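Local structure of PaxB (Photorhabdus luminescens, 6EK4) at residues I17-L22 with H348-S353; R73-Q78 with K117-V122; K172-L177 with Q263-C268; S208-L213 with L222-I227. The protein probably acts as one component of a two-component alpha-helical pore-forming toxin of the YaxAB type, which perforates target membranes. One frame throughout, in Å; residues are numbered along the deposited sequence.

Contact 1. Residues I17-L22 with H348-S353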
loop_
_atom_site.group_PDB
_atom_site.type_symbol
_atom_site.label_atom_id
_atom_site.label_comp_id
_atom_site.label_asym_id
_atom_site.label_seq_id
_atom_site.Cartn_x
_atom_site.Cartn_y
_atom_site.Cartn_z
ATOM N N ILE A 17 2.006 5.737 23.638
ATOM C CA ILE A 17 1.310 6.014 22.384
ATOM C C ILE A 17 2.158 6.919 21.494
ATOM O O ILE A 17 2.665 7.947 21.944
ATOM C CB ILE A 17 -0.061 6.685 22.635
ATOM C CG1 ILE A 17 -0.837 5.922 23.716
ATOM C CG2 ILE A 17 -0.872 6.752 21.344
ATOM C CD1 ILE A 17 -2.209 6.487 24.024
ATOM N N ASN A 18 2.309 6.519 20.233
ATOM C CA ASN A 18 2.979 7.328 19.222
ATOM C C ASN A 18 1.935 7.874 18.248
ATOM O O ASN A 18 1.465 7.158 17.363
ATOM C CB ASN A 18 4.034 6.492 18.485
ATOM C CG ASN A 18 5.010 7.341 17.684
ATOM O OD1 ASN A 18 4.683 8.443 17.243
ATOM N ND2 ASN A 18 6.217 6.824 17.489
ATOM N N VAL A 19 1.567 9.141 18.425
ATOM C CA VAL A 19 0.557 9.780 17.573
ATOM C C VAL A 19 1.068 10.104 16.163
ATOM O O VAL A 19 0.269 10.336 15.254
ATOM C CB VAL A 19 -0.031 11.057 18.221
ATOM C CG1 VAL A 19 -0.838 10.695 19.460
ATOM C CG2 VAL A 19 1.057 12.072 18.556
ATOM N N LYS A 20 2.390 10.129 15.989
ATOM C CA LYS A 20 2.992 10.293 14.662
ATOM C C LYS A 20 2.741 9.050 13.813
ATOM O O LYS A 20 2.354 9.154 12.650
ATOM C CB LYS A 20 4.498 10.561 14.769
ATOM C CG LYS A 20 5.133 11.039 13.471
ATOM C CD LYS A 20 6.640 11.187 13.599
ATOM C CE LYS A 20 7.245 11.775 12.336
ATOM N NZ LYS A 20 8.726 11.621 12.293
ATOM N N THR A 21 2.964 7.878 14.403
ATOM C CA THR A 21 2.663 6.606 13.748
ATOM C C THR A 21 1.173 6.499 13.408
ATOM O O THR A 21 0.803 5.924 12.381
ATOM C CB THR A 21 3.076 5.416 14.640
ATOM O OG1 THR A 21 4.477 5.502 14.931
ATOM C CG2 THR A 21 2.788 4.086 13.954
ATOM N N LEU A 22 0.330 7.062 14.273
ATOM C CA LEU A 22 -1.116 7.092 14.057
ATOM C C LEU A 22 -1.462 8.005 12.881
ATOM O O LEU A 22 -2.159 7.593 11.957
ATOM C CB LEU A 22 -1.838 7.569 15.328
ATOM C CG LEU A 22 -3.322 7.219 15.497
ATOM C CD1 LEU A 22 -3.783 7.582 16.901
ATOM C CD2 LEU A 22 -4.205 7.898 14.457
ATOM N N HIS A 348 2.877 18.838 18.423
ATOM C CA HIS A 348 3.549 20.117 18.194
ATOM C C HIS A 348 4.758 19.987 17.262
ATOM O O HIS A 348 4.954 20.823 16.379
ATOM C CB HIS A 348 3.980 20.735 19.528
ATOM C CG HIS A 348 4.801 21.978 19.384
ATOM N ND1 HIS A 348 4.252 23.200 19.056
ATOM C CD2 HIS A 348 6.132 22.189 19.521
ATOM C CE1 HIS A 348 5.209 24.108 18.998
ATOM N NE2 HIS A 348 6.359 23.521 19.277
ATOM N N SER A 349 5.555 18.939 17.461
ATOM C CA SER A 349 6.792 18.739 16.701
ATOM C C SER A 349 6.665 17.649 15.632
ATOM O O SER A 349 7.661 17.028 15.253
ATOM C CB SER A 349 7.935 18.395 17.664
ATOM O OG SER A 349 7.693 17.166 18.325
ATOM N N MET A 350 5.449 17.430 15.134
ATOM C CA MET A 350 5.197 16.361 14.170
ATOM C C MET A 350 5.585 16.794 12.759
ATOM O O MET A 350 5.159 17.851 12.289
ATOM C CB MET A 350 3.723 15.949 14.195
ATOM C CG MET A 350 3.442 14.649 13.459
ATOM S SD MET A 350 1.760 14.042 13.683
ATOM C CE MET A 350 1.815 13.498 15.387
ATOM N N LEU A 351 6.396 15.967 12.097
ATOM C CA LEU A 351 6.781 16.166 10.698
ATOM C C LEU A 351 6.354 14.950 9.876
ATOM O O LEU A 351 7.023 13.914 9.899
ATOM C CB LEU A 351 8.298 16.367 10.577
ATOM C CG LEU A 351 8.861 17.779 10.772
ATOM C CD1 LEU A 351 8.488 18.361 12.127
ATOM C CD2 LEU A 351 10.374 17.762 10.593
ATOM N N LEU A 352 5.240 15.078 9.158
ATOM C CA LEU A 352 4.718 13.988 8.330
ATOM C C LEU A 352 5.355 13.988 6.940
ATOM O O LEU A 352 6.068 14.924 6.572
ATOM C CB LEU A 352 3.195 14.089 8.201
ATOM C CG LEU A 352 2.390 14.024 9.502
ATOM C CD1 LEU A 352 0.907 14.196 9.211
ATOM C CD2 LEU A 352 2.644 12.718 10.243
ATOM N N SER A 353 5.092 12.928 6.179
ATOM C CA SER A 353 5.601 12.804 4.813
ATOM C C SER A 353 4.803 11.771 4.017
ATOM O O SER A 353 3.923 12.125 3.231
ATOM C CB SER A 353 7.085 12.425 4.828
ATOM O OG SER A 353 7.305 11.247 5.584
ATOM O OXT SER A 353 5.012 10.562 4.142
#
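M350, in the C-terminal tail, reaches V19 and K20 in the first turn of helix 19-35, a helix start N-capped by N18 within this elongated, all-helical toxin fold. The close part of the contact gathers around a single methyl group. M350 CG stands anti to the backbone N (chi1 -167°), which sets it alongside the K20 chain, and the bend at chi3 (-72°) turns CE in towards the helix. There M350 CE lies 3.6 Å from V19 CG2, the two side chains crossing at about a right angle, and 3.5 Å from K20 N. That same N-H leans on the cap through a weak bond from K20 N to N18 OD1 of 3.1 Å. V19 is buried, and L343 and Y347 of helix 326-348 also pack on it, while Q346 bonds to the backbone of I17 and V19; M350 itself touches R62 of helix 42-73.

The other side is open and much looser. The extended chain of K20 runs past M350 in the opposite sense, with K20 CG 4.0 Å from M350 CG, and both K20 and L351 lie on the surface. L352 adds one marginal approach, L352 CD2 lying 4.3 Å from K20 O. Further out along the lysine, a methylene comes nearer the tail than the ammonium does: K20 CE is 3.3 Å from L351 O, whereas K20 NZ is 3.7 Å from that oxygen.

Contact 2. Residues R73-Q78 with K117-V122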
loop_
_atom_site.group_PDB
_atom_site.type_symbol
_atom_site.label_atom_id
_atom_site.label_comp_id
_atom_site.label_asym_id
_atom_site.label_seq_id
_atom_site.Cartn_x
_atom_site.Cartn_y
_atom_site.Cartn_z
ATOM N N ARG A 73 -7.058 20.679 34.059
ATOM C CA ARG A 73 -6.402 21.883 34.586
ATOM C C ARG A 73 -7.317 22.758 35.452
ATOM O O ARG A 73 -6.830 23.636 36.164
ATOM C CB ARG A 73 -5.819 22.722 33.444
ATOM C CG ARG A 73 -4.562 22.127 32.822
ATOM C CD ARG A 73 -3.986 22.962 31.681
ATOM N NE ARG A 73 -4.986 23.458 30.728
ATOM C CZ ARG A 73 -4.751 23.738 29.442
ATOM N NH1 ARG A 73 -5.745 24.186 28.681
ATOM N NH2 ARG A 73 -3.544 23.577 28.901
ATOM N N GLN A 74 -8.627 22.527 35.390
ATOM C CA GLN A 74 -9.583 23.288 36.200
ATOM C C GLN A 74 -9.608 22.863 37.673
ATOM O O GLN A 74 -10.030 23.639 38.532
ATOM C CB GLN A 74 -10.994 23.188 35.611
ATOM C CG GLN A 74 -11.148 23.897 34.274
ATOM C CD GLN A 74 -12.597 24.095 33.867
ATOM O OE1 GLN A 74 -13.013 23.670 32.789
ATOM N NE2 GLN A 74 -13.373 24.747 34.728
ATOM N N LEU A 75 -9.155 21.644 37.964
ATOM C CA LEU A 75 -9.205 21.103 39.331
ATOM C C LEU A 75 -8.136 21.669 40.287
ATOM O O LEU A 75 -8.486 22.168 41.357
ATOM C CB LEU A 75 -9.171 19.565 39.318
ATOM C CG LEU A 75 -10.537 18.877 39.230
ATOM C CD1 LEU A 75 -11.300 19.314 37.989
ATOM C CD2 LEU A 75 -10.373 17.366 39.256
ATOM N N PRO A 76 -6.839 21.597 39.912
ATOM C CA PRO A 76 -5.765 22.075 40.804
ATOM C C PRO A 76 -5.939 23.478 41.419
ATOM O O PRO A 76 -5.673 23.643 42.611
ATOM C CB PRO A 76 -4.518 22.029 39.913
ATOM C CG PRO A 76 -4.809 20.972 38.911
ATOM C CD PRO A 76 -6.295 20.985 38.685
ATOM N N PRO A 77 -6.380 24.480 40.629
ATOM C CA PRO A 77 -6.518 25.822 41.218
ATOM C C PRO A 77 -7.686 26.013 42.201
ATOM O O PRO A 77 -7.856 27.116 42.726
ATOM C CB PRO A 77 -6.704 26.727 39.991
ATOM C CG PRO A 77 -7.261 25.834 38.943
ATOM C CD PRO A 77 -6.609 24.505 39.171
ATOM N N GLN A 78 -8.474 24.967 42.449
ATOM C CA GLN A 78 -9.580 25.044 43.408
ATOM C C GLN A 78 -9.055 25.202 44.838
ATOM O O GLN A 78 -7.955 24.749 45.161
ATOM C CB GLN A 78 -10.476 23.802 43.313
ATOM C CG GLN A 78 -11.182 23.614 41.973
ATOM C CD GLN A 78 -12.434 24.461 41.825
ATOM O OE1 GLN A 78 -12.498 25.595 42.300
ATOM N NE2 GLN A 78 -13.440 23.911 41.154
ATOM N N LYS A 117 -17.957 16.264 43.035
ATOM C CA LYS A 117 -18.736 16.812 41.922
ATOM C C LYS A 117 -17.852 17.214 40.736
ATOM O O LYS A 117 -18.236 17.017 39.581
ATOM C CB LYS A 117 -19.560 18.014 42.391
ATOM C CG LYS A 117 -20.658 18.438 41.427
ATOM C CD LYS A 117 -21.262 19.779 41.818
ATOM C CE LYS A 117 -20.380 20.942 41.383
ATOM N NZ LYS A 117 -20.929 22.255 41.824
ATOM N N ASP A 118 -16.683 17.780 41.024
ATOM C CA ASP A 118 -15.719 18.143 39.980
ATOM C C ASP A 118 -15.083 16.904 39.350
ATOM O O ASP A 118 -14.978 16.814 38.127
ATOM C CB ASP A 118 -14.619 19.057 40.540
ATOM C CG ASP A 118 -15.104 20.474 40.809
ATOM O OD1 ASP A 118 -16.284 20.781 40.534
ATOM O OD2 ASP A 118 -14.294 21.289 41.297
ATOM N N VAL A 119 -14.663 15.957 40.188
ATOM C CA VAL A 119 -14.024 14.725 39.714
ATOM C C VAL A 119 -15.019 13.836 38.955
ATOM O O VAL A 119 -14.635 13.141 38.016
ATOM C CB VAL A 119 -13.359 13.941 40.872
ATOM C CG1 VAL A 119 -12.838 12.591 40.398
ATOM C CG2 VAL A 119 -12.218 14.751 41.474
ATOM N N LYS A 120 -16.289 13.857 39.357
ATOM C CA LYS A 120 -17.347 13.212 38.570
ATOM C C LYS A 120 -17.398 13.795 37.156
ATOM O O LYS A 120 -17.565 13.061 36.180
ATOM C CB LYS A 120 -18.721 13.380 39.233
ATOM C CG LYS A 120 -19.078 12.314 40.258
ATOM C CD LYS A 120 -20.555 12.399 40.627
ATOM C CE LYS A 120 -20.937 11.409 41.717
ATOM N NZ LYS A 120 -20.558 11.881 43.078
ATOM N N GLY A 121 -17.251 15.116 37.063
ATOM C CA GLY A 121 -17.312 15.833 35.791
ATOM C C GLY A 121 -16.185 15.506 34.828
ATOM O O GLY A 121 -16.426 15.330 33.633
ATOM N N VAL A 122 -14.957 15.427 35.338
ATOM C CA VAL A 122 -13.801 15.112 34.489
ATOM C C VAL A 122 -13.832 13.647 34.041
ATOM O O VAL A 122 -13.329 13.313 32.968
ATOM C CB VAL A 122 -12.446 15.438 35.172
ATOM C CG1 VAL A 122 -12.454 16.847 35.753
ATOM C CG2 VAL A 122 -12.106 14.417 36.249
#
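L75 and Q78, the two ends of a type I beta turn, both face helix 101-141, and through them the loop between helices 42-73 and 80-90 is fastened to that helix. The turn closes with a backbone bond from Q78 N to L75 O of 3.0 Å, and both of its end side chains point at the helix, one apolar and one polar.

The apolar part belongs to L75, whose two methyls divide their partners. L75 CD1 meets V122 CG1 at 3.5 Å and also lies 4.2 Å from D118 CB, so the leucine covers the stem of the aspartate as it slides past in the opposite direction. L75 CD2 sits 3.9 Å from V119 CG2, with the side chains crossing at about a right angle. Other helices close over this patch: I333 of helix 326-348 packs on L75, L316 of helix 247-321 on both valines, and V71 and L72 on V122.

The polar part is a tip-to-tip meeting of Q78 and D118. The chain of Q78 is bent at chi2 (-81°), and its amide plane and the carboxylate plane are only 9° apart. Q78 NE2 donates to D118 OD2 over 2.8 Å, but the bond is weak, bent to 130° at the hydrogen. The stronger partner of OD2 is Y80 OH, just beyond the turn.

D118 OD2 thus has two uncharged polar partners, the Q78 amide and the Y80 hydroxyl, so the loop is held to the helix by neutral hydrogen-bonding groups rather than a salt bridge, at the margin of a leucine-valine patch.

Contact 3. Residues K172-L177 with Q263-C268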
loop_
_atom_site.group_PDB
_atom_site.type_symbol
_atom_site.label_atom_id
_atom_site.label_comp_id
_atom_site.label_asym_id
_atom_site.label_seq_id
_atom_site.Cartn_x
_atom_site.Cartn_y
_atom_site.Cartn_z
ATOM N N LYS A 172 10.593 -15.444 -29.247
ATOM C CA LYS A 172 11.539 -16.485 -29.644
ATOM C C LYS A 172 11.200 -17.041 -31.029
ATOM O O LYS A 172 12.096 -17.270 -31.847
ATOM C CB LYS A 172 11.567 -17.608 -28.602
ATOM C CG LYS A 172 12.880 -18.378 -28.555
ATOM C CD LYS A 172 13.077 -19.063 -27.210
ATOM C CE LYS A 172 14.531 -19.440 -26.976
ATOM N NZ LYS A 172 14.779 -19.806 -25.553
ATOM N N ASN A 173 9.911 -17.255 -31.284
ATOM C CA ASN A 173 9.438 -17.674 -32.607
ATOM C C ASN A 173 9.672 -16.605 -33.673
ATOM O O ASN A 173 9.907 -16.929 -34.838
ATOM C CB ASN A 173 7.949 -18.035 -32.567
ATOM C CG ASN A 173 7.669 -19.292 -31.762
ATOM O OD1 ASN A 173 8.584 -19.933 -31.243
ATOM N ND2 ASN A 173 6.395 -19.650 -31.657
ATOM N N LYS A 174 9.603 -15.336 -33.273
ATOM C CA LYS A 174 9.888 -14.223 -34.177
ATOM C C LYS A 174 11.378 -14.176 -34.506
ATOM O O LYS A 174 11.755 -13.991 -35.664
ATOM C CB LYS A 174 9.462 -12.888 -33.560
ATOM C CG LYS A 174 9.267 -11.768 -34.574
ATOM C CD LYS A 174 9.800 -10.429 -34.081
ATOM C CE LYS A 174 9.131 -9.967 -32.795
ATOM N NZ LYS A 174 9.657 -8.649 -32.343
ATOM N N ALA A 175 12.216 -14.348 -33.484
ATOM C CA ALA A 175 13.672 -14.333 -33.653
ATOM C C ALA A 175 14.162 -15.406 -34.626
ATOM O O ALA A 175 15.125 -15.182 -35.362
ATOM C CB ALA A 175 14.362 -14.490 -32.306
ATOM N N LYS A 176 13.501 -16.563 -34.630
ATOM C CA LYS A 176 13.829 -17.634 -35.571
ATOM C C LYS A 176 13.414 -17.260 -36.995
ATOM O O LYS A 176 14.165 -17.476 -37.946
ATOM C CB LYS A 176 13.149 -18.949 -35.171
ATOM C CG LYS A 176 13.756 -20.173 -35.849
ATOM C CD LYS A 176 12.704 -21.077 -36.476
ATOM C CE LYS A 176 13.341 -22.116 -37.387
ATOM N NZ LYS A 176 12.343 -22.770 -38.277
ATOM N N LEU A 177 12.214 -16.706 -37.135
ATOM C CA LEU A 177 11.714 -16.257 -38.436
ATOM C C LEU A 177 12.529 -15.094 -39.009
ATOM O O LEU A 177 12.628 -14.952 -40.227
ATOM C CB LEU A 177 10.233 -15.864 -38.342
ATOM C CG LEU A 177 9.183 -16.961 -38.570
ATOM C CD1 LEU A 177 9.607 -18.316 -38.016
ATOM C CD2 LEU A 177 7.850 -16.531 -37.977
ATOM N N GLN A 263 2.519 -10.434 -38.116
ATOM C CA GLN A 263 1.428 -10.948 -37.289
ATOM C C GLN A 263 1.869 -11.163 -35.838
ATOM O O GLN A 263 1.097 -10.914 -34.912
ATOM C CB GLN A 263 0.881 -12.256 -37.877
ATOM C CG GLN A 263 -0.337 -12.822 -37.157
ATOM C CD GLN A 263 -1.509 -11.858 -37.130
ATOM O OE1 GLN A 263 -2.056 -11.496 -38.172
ATOM N NE2 GLN A 263 -1.904 -11.442 -35.931
ATOM N N ILE A 264 3.104 -11.623 -35.646
ATOM C CA ILE A 264 3.654 -11.825 -34.302
ATOM C C ILE A 264 3.892 -10.485 -33.598
ATOM O O ILE A 264 3.647 -10.362 -32.395
ATOM C CB ILE A 264 4.955 -12.665 -34.342
ATOM C CG1 ILE A 264 4.631 -14.113 -34.724
ATOM C CG2 ILE A 264 5.668 -12.643 -32.995
ATOM C CD1 ILE A 264 5.828 -14.913 -35.194
ATOM N N ASN A 265 4.366 -9.489 -34.344
ATOM C CA ASN A 265 4.541 -8.135 -33.803
ATOM C C ASN A 265 3.221 -7.527 -33.339
ATOM O O ASN A 265 3.172 -6.874 -32.297
ATOM C CB ASN A 265 5.205 -7.209 -34.830
ATOM C CG ASN A 265 6.706 -7.417 -34.927
ATOM O OD1 ASN A 265 7.394 -7.543 -33.914
ATOM N ND2 ASN A 265 7.223 -7.441 -36.149
ATOM N N LYS A 266 2.160 -7.744 -34.115
ATOM C CA LYS A 266 0.821 -7.289 -33.740
ATOM C C LYS A 266 0.314 -8.015 -32.493
ATOM O O LYS A 266 -0.259 -7.390 -31.600
ATOM C CB LYS A 266 -0.169 -7.473 -34.898
ATOM C CG LYS A 266 0.020 -6.477 -36.034
ATOM C CD LYS A 266 -1.138 -6.496 -37.021
ATOM C CE LYS A 266 -1.133 -7.753 -37.876
ATOM N NZ LYS A 266 -2.156 -7.689 -38.957
ATOM N N ASP A 267 0.532 -9.328 -32.436
ATOM C CA ASP A 267 0.112 -10.136 -31.285
ATOM C C ASP A 267 0.883 -9.777 -30.013
ATOM O O ASP A 267 0.315 -9.789 -28.919
ATOM C CB ASP A 267 0.261 -11.634 -31.584
ATOM C CG ASP A 267 -0.720 -12.128 -32.641
ATOM O OD1 ASP A 267 -1.704 -11.419 -32.938
ATOM O OD2 ASP A 267 -0.505 -13.237 -33.177
ATOM N N CYS A 268 2.170 -9.460 -30.159
ATOM C CA CYS A 268 2.992 -9.028 -29.022
ATOM C C CYS A 268 2.570 -7.657 -28.493
ATOM O O CYS A 268 2.634 -7.412 -27.290
ATOM C CB CYS A 268 4.479 -9.012 -29.389
ATOM S SG CYS A 268 5.263 -10.640 -29.350
#
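I264 faces K174 and L177 where two long helices, 149-193 and 247-321, pack side by side as an antiparallel pair in the elongated all-helical fold. The axes of the helical segments 172-177 and 263-268 make an angle of 158° and come within 10.3 Å of each other.

Apolar contact is divided between the two branches of I264. I264 CG2, anti to the backbone N, lies 3.8 Å from K174 CB and packs against the aliphatic base of the lysine. I264 CD1 meets L177 CD2, also at 3.8 Å, one turn further along the facing helix. The lysine stem thus serves as part of the apolar seam.

The polar contact is a single hydrogen bond from K174 NZ to N265 OD1 of 3.0 Å. The nitrogen lies in the carbonyl plane of the amide, with a C=O to donor angle of 154°. Bends at chi2 and chi3 turn CD and CE of K174 towards N265, where the two side chains cross at about a right angle. E171, on the lysine's own helix, gives NZ a second partner through a salt bridge.

Along the seam, I261 of helix 247-321 continues the packing against K174 and L177, while Q170 of helix 149-193 lies against I264 and C268, extending the pairing of these two helices beyond both segments.

Contact 4. Residues S208-L213 with L222-I227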
loop_
_atom_site.group_PDB
_atom_site.type_symbol
_atom_site.label_atom_id
_atom_site.label_comp_id
_atom_site.label_asym_id
_atom_site.label_seq_id
_atom_site.Cartn_x
_atom_site.Cartn_y
_atom_site.Cartn_z
ATOM N N SER A 208 26.174 -27.345 -57.334
ATOM C CA SER A 208 27.203 -27.839 -58.255
ATOM C C SER A 208 27.459 -26.875 -59.411
ATOM O O SER A 208 28.594 -26.741 -59.870
ATOM C CB SER A 208 26.800 -29.201 -58.827
ATOM O OG SER A 208 26.549 -30.139 -57.796
ATOM N N ASP A 209 26.402 -26.216 -59.879
ATOM C CA ASP A 209 26.496 -25.294 -61.015
ATOM C C ASP A 209 27.326 -24.047 -60.693
ATOM O O ASP A 209 27.981 -23.492 -61.575
ATOM C CB ASP A 209 25.095 -24.873 -61.479
ATOM C CG ASP A 209 24.240 -26.051 -61.928
ATOM O OD1 ASP A 209 23.003 -25.895 -61.985
ATOM O OD2 ASP A 209 24.797 -27.130 -62.225
ATOM N N LEU A 210 27.294 -23.618 -59.433
ATOM C CA LEU A 210 28.005 -22.411 -58.997
ATOM C C LEU A 210 29.529 -22.564 -59.010
ATOM O O LEU A 210 30.249 -21.571 -59.126
ATOM C CB LEU A 210 27.538 -21.998 -57.596
ATOM C CG LEU A 210 26.073 -21.560 -57.483
ATOM C CD1 LEU A 210 25.616 -21.556 -56.032
ATOM C CD2 LEU A 210 25.862 -20.191 -58.110
ATOM N N ASP A 211 30.016 -23.798 -58.883
ATOM C CA ASP A 211 31.457 -24.072 -58.915
ATOM C C ASP A 211 32.084 -23.750 -60.270
ATOM O O ASP A 211 33.226 -23.296 -60.340
ATOM C CB ASP A 211 31.741 -25.539 -58.572
ATOM C CG ASP A 211 31.488 -25.856 -57.114
ATOM O OD1 ASP A 211 32.383 -26.438 -56.465
ATOM O OD2 ASP A 211 30.396 -25.517 -56.614
ATOM N N LYS A 212 31.326 -23.977 -61.342
ATOM C CA LYS A 212 31.835 -23.828 -62.705
ATOM C C LYS A 212 31.917 -22.369 -63.170
ATOM O O LYS A 212 32.456 -22.095 -64.242
ATOM C CB LYS A 212 30.968 -24.636 -63.676
ATOM C CG LYS A 212 30.918 -26.127 -63.372
ATOM C CD LYS A 212 29.849 -26.827 -64.196
ATOM C CE LYS A 212 29.702 -28.288 -63.807
ATOM N NZ LYS A 212 28.683 -28.983 -64.642
ATOM N N LEU A 213 31.385 -21.443 -62.373
ATOM C CA LEU A 213 31.422 -20.016 -62.698
ATOM C C LEU A 213 32.830 -19.442 -62.531
ATOM O O LEU A 213 33.584 -19.877 -61.660
ATOM C CB LEU A 213 30.456 -19.236 -61.801
ATOM C CG LEU A 213 28.972 -19.595 -61.896
ATOM C CD1 LEU A 213 28.205 -19.011 -60.720
ATOM C CD2 LEU A 213 28.383 -19.119 -63.215
ATOM N N LEU A 222 31.353 -18.038 -50.729
ATOM C CA LEU A 222 30.472 -16.982 -50.229
ATOM C C LEU A 222 29.049 -17.160 -50.763
ATOM O O LEU A 222 28.100 -17.279 -49.985
ATOM C CB LEU A 222 31.009 -15.601 -50.631
ATOM C CG LEU A 222 30.359 -14.383 -49.965
ATOM C CD1 LEU A 222 31.041 -14.071 -48.640
ATOM C CD2 LEU A 222 30.414 -13.173 -50.888
ATOM N N ILE A 223 28.915 -17.189 -52.088
ATOM C CA ILE A 223 27.603 -17.297 -52.738
ATOM C C ILE A 223 27.032 -18.713 -52.658
ATOM O O ILE A 223 25.817 -18.894 -52.599
ATOM C CB ILE A 223 27.639 -16.833 -54.218
ATOM C CG1 ILE A 223 28.433 -17.806 -55.103
ATOM C CG2 ILE A 223 28.213 -15.425 -54.319
ATOM C CD1 ILE A 223 28.469 -17.409 -56.562
ATOM N N LYS A 224 27.914 -19.708 -52.653
ATOM C CA LYS A 224 27.504 -21.109 -52.613
ATOM C C LYS A 224 26.809 -21.446 -51.291
ATOM O O LYS A 224 25.882 -22.256 -51.261
ATOM C CB LYS A 224 28.721 -22.011 -52.834
ATOM C CG LYS A 224 28.401 -23.432 -53.261
ATOM C CD LYS A 224 29.581 -24.084 -53.971
ATOM C CE LYS A 224 30.848 -24.069 -53.126
ATOM N NZ LYS A 224 31.912 -24.937 -53.696
ATOM N N GLN A 225 27.251 -20.809 -50.208
ATOM C CA GLN A 225 26.647 -21.008 -48.889
ATOM C C GLN A 225 25.343 -20.218 -48.770
ATOM O O GLN A 225 24.384 -20.682 -48.152
ATOM C CB GLN A 225 27.616 -20.587 -47.776
ATOM C CG GLN A 225 27.636 -21.520 -46.575
ATOM C CD GLN A 225 28.433 -22.787 -46.839
ATOM O OE1 GLN A 225 28.006 -23.653 -47.603
ATOM N NE2 GLN A 225 29.599 -22.901 -46.207
ATOM N N ALA A 226 25.317 -19.023 -49.359
ATOM C CA ALA A 226 24.130 -18.170 -49.338
ATOM C C ALA A 226 22.951 -18.828 -50.054
ATOM O O ALA A 226 21.858 -18.918 -49.497
ATOM C CB ALA A 226 24.437 -16.816 -49.962
ATOM N N ILE A 227 23.187 -19.293 -51.279
ATOM C CA ILE A 227 22.145 -19.936 -52.083
ATOM C C ILE A 227 21.604 -21.172 -51.364
ATOM O O ILE A 227 20.394 -21.307 -51.180
ATOM C CB ILE A 227 22.665 -20.344 -53.485
ATOM C CG1 ILE A 227 23.084 -19.113 -54.305
ATOM C CG2 ILE A 227 21.613 -21.146 -54.248
ATOM C CD1 ILE A 227 21.937 -18.299 -54.862
#
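L210 points into the side of helix 217-237, where its two methyls meet I223, K224 and I227, which lie on one side of the helix. L210 CD1 lies 3.9 Å from I227 CG1 and 3.9 Å from K224 CA, close to the helix backbone, while L210 CD2 is 4.1 Å from I223 CD1. L213 touches the same isoleucine more loosely, L213 CD1 lying 4.5 Å from I223 CD1.

Beside this apolar patch runs the charged pair D211 and K224. K224 NZ faces both carboxylate oxygens, at 3.2 Å from D211 OD1 and 3.3 Å from D211 OD2; the two hydrogen bonds are weak but form part of a salt bridge. The side chains cross at about a right angle, and a bend at chi3 of K224 (56°) sets CE, from which the ammonium reaches the aspartate.

The next layer is held less firmly. Residues 208-212 have helical backbone angles but lack regular helical bonds; the turns, which bring L210 and L213 round to the same side, carry weak bonds of the kind D211 N to S208 O. K220 NZ makes a weak bond to D211 O, and E221 is a long, weak ionic partner of K224.

Further out, V190 of helix 149-193 packs on I223 and I227, and L196 of the short helix 196-199 touches both L210 and I227. The irregular turns therefore close one side of helix 217-237, far from the centre of the chain, while the end of helix 149-193 also packs against that helix.

In the fold
Contact 2 is the buried one of the four, contact 4 is partly buried, and contacts 1 and 3 lie at the surface. Contacts 2 and 4 lie on opposite sides of the chain's centre, their own centres about 110 Å apart, yet both seat an irregular link on a helix through a leucine, with a polar pair alongside: amide to carboxylate in contact 2, a salt bridge in contact 4. Contact 3 alone joins two regular helices, and contact 4 is nested in the loop it closes. Contact 1 encloses all the others along the sequence and relies on methyl packing without a polar link. Helix 247-321 supplies a segment to contact 3 and flanks contacts 1 and 2.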